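Local atomic coordinates of N-alpha-acetyltransferase 30 (Saccharomyces cerevisiae, PDB entry 6YGA), a protein that catalyses, as the catalytic subunit of the NatC complex, transfer of an acetyl group from acetyl-CoA to the N-terminal methionine of proteins such as L-A virus GAG. Residues M69-H72 and R76-G79. Sequence-based numbering, arbitrary orientation.
Sequences MDPH and RLRG. With EDO (1,2-ethanediol), chain J.
Arg76 O takes the N-H of His72 at 2.6 Å, nearly along the C=O axis, and Pro71 CA makes a C-H...O contact with the same oxygen at 3.3 Å. The return bond, Arg76 N to His72 O, is weak at 3.4 Å. Asp70 and Arg78 form the next hydrogen-bonded pair, Arg78 N to Asp70 O 2.9 Å and Asp70 N to Arg78 O 3.2 Å; this ladder marks an antiparallel beta hairpin. On the His72/Arg78 face, the guanidinium stacks flat on the imidazole, centres 3.6 Å apart and planes at 20°, with NH1 over the ring, displaced toward the rim; NE2 is nearest, at an angle too poor for a hydrogen bond. In both side chains CG is anti to the backbone N (chi1 -167° and 166°), starting them side by side. A salt bridge from NH2 to Glu114 should help fix the guanidinium's rotation. On the Met69/Pro71/Leu77 face, Met69 CE meets Leu77 CD1 at 3.6 Å, while Leu77 CD2 reaches Pro71; an ethanediol, probably from the crystallisation liquor, donates from O1 to Met69 O. The contact closes the turn end of hairpin 61-72/76-86 in the GNAT sheet, where strand 114-120 flanks strand 76-86.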
loop_
_atom_site.group_PDB
_atom_site.type_symbol
_atom_site.label_atom_id
_atom_site.label_comp_id
_atom_site.label_asym_id
_atom_site.label_seq_id
_atom_site.Cartn_x
_atom_site.Cartn_y
_atom_site.Cartn_z
HETATM N N MSE A 69 11.402 -0.397 -23.449
HETATM C CA MSE A 69 10.096 -0.855 -23.909
HETATM C C MSE A 69 10.046 -2.375 -23.970
HETATM O O MSE A 69 11.022 -3.033 -24.327
HETATM C CB MSE A 69 9.748 -0.253 -25.273
HETATM C CG MSE A 69 10.649 -0.681 -26.410
HETATM SE SE MSE A 69 10.330 0.384 -28.010
HETATM C CE MSE A 69 8.785 -0.556 -28.731
ATOM N N ASP A 70 8.897 -2.930 -23.603
ATOM C CA ASP A 70 8.693 -4.368 -23.580
ATOM C C ASP A 70 7.230 -4.635 -23.887
ATOM O O ASP A 70 6.383 -3.767 -23.647
ATOM C CB ASP A 70 9.066 -4.972 -22.216
ATOM C CG ASP A 70 10.532 -5.351 -22.124
ATOM O OD1 ASP A 70 11.088 -5.826 -23.136
ATOM O OD2 ASP A 70 11.128 -5.181 -21.038
ATOM N N PRO A 71 6.903 -5.807 -24.425
ATOM C CA PRO A 71 5.488 -6.172 -24.552
ATOM C C PRO A 71 4.843 -6.289 -23.178
ATOM O O PRO A 71 5.420 -6.853 -22.248
ATOM C CB PRO A 71 5.532 -7.524 -25.276
ATOM C CG PRO A 71 6.900 -8.056 -25.001
ATOM C CD PRO A 71 7.792 -6.851 -24.961
ATOM N N HIS A 72 3.649 -5.721 -23.049
ATOM C CA HIS A 72 2.848 -5.856 -21.841
ATOM C C HIS A 72 1.632 -6.706 -22.170
ATOM O O HIS A 72 1.018 -6.535 -23.228
ATOM C CB HIS A 72 2.413 -4.496 -21.287
ATOM C CG HIS A 72 1.866 -4.557 -19.891
ATOM N ND1 HIS A 72 0.546 -4.295 -19.592
ATOM C CD2 HIS A 72 2.466 -4.853 -18.714
ATOM C CE1 HIS A 72 0.357 -4.425 -18.291
ATOM N NE2 HIS A 72 1.506 -4.765 -17.735
ATOM N N ARG A 76 0.308 -5.736 -26.459
ATOM C CA ARG A 76 0.596 -4.310 -26.462
ATOM C C ARG A 76 2.042 -4.044 -26.072
ATOM O O ARG A 76 2.595 -4.715 -25.193
ATOM C CB ARG A 76 -0.353 -3.551 -25.521
ATOM C CG ARG A 76 -1.787 -3.510 -26.037
ATOM C CD ARG A 76 -2.755 -2.873 -25.048
ATOM N NE ARG A 76 -2.505 -1.447 -24.839
ATOM C CZ ARG A 76 -2.911 -0.483 -25.661
ATOM N NH1 ARG A 76 -3.581 -0.782 -26.766
ATOM N NH2 ARG A 76 -2.641 0.785 -25.383
ATOM N N LEU A 77 2.650 -3.066 -26.742
ATOM C CA LEU A 77 3.998 -2.612 -26.425
ATOM C C LEU A 77 3.914 -1.447 -25.449
ATOM O O LEU A 77 3.262 -0.436 -25.738
ATOM C CB LEU A 77 4.746 -2.188 -27.687
ATOM C CG LEU A 77 5.338 -3.315 -28.527
ATOM C CD1 LEU A 77 6.101 -2.759 -29.720
ATOM C CD2 LEU A 77 6.240 -4.180 -27.664
ATOM N N ARG A 78 4.583 -1.588 -24.305
ATOM C CA ARG A 78 4.581 -0.581 -23.250
ATOM C C ARG A 78 5.952 0.083 -23.182
ATOM O O ARG A 78 6.947 -0.560 -22.829
ATOM C CB ARG A 78 4.216 -1.205 -21.903
ATOM C CG ARG A 78 4.519 -0.309 -20.713
ATOM C CD ARG A 78 3.837 -0.804 -19.453
ATOM N NE ARG A 78 2.388 -0.649 -19.529
ATOM C CZ ARG A 78 1.544 -1.039 -18.580
ATOM N NH1 ARG A 78 2.003 -1.613 -17.478
ATOM N NH2 ARG A 78 0.240 -0.855 -18.733
ATOM N N GLY A 79 6.000 1.365 -23.532
ATOM C CA GLY A 79 7.177 2.156 -23.253
ATOM C C GLY A 79 7.241 2.539 -21.786
ATOM O O GLY A 79 6.222 2.669 -21.107
HETATM C C1 EDO J . 10.016 -4.044 -28.052
HETATM O O1 EDO J . 10.491 -4.846 -26.964
HETATM C C2 EDO J . 10.113 -4.819 -29.362
HETATM O O2 EDO J . 9.275 -5.981 -29.313
#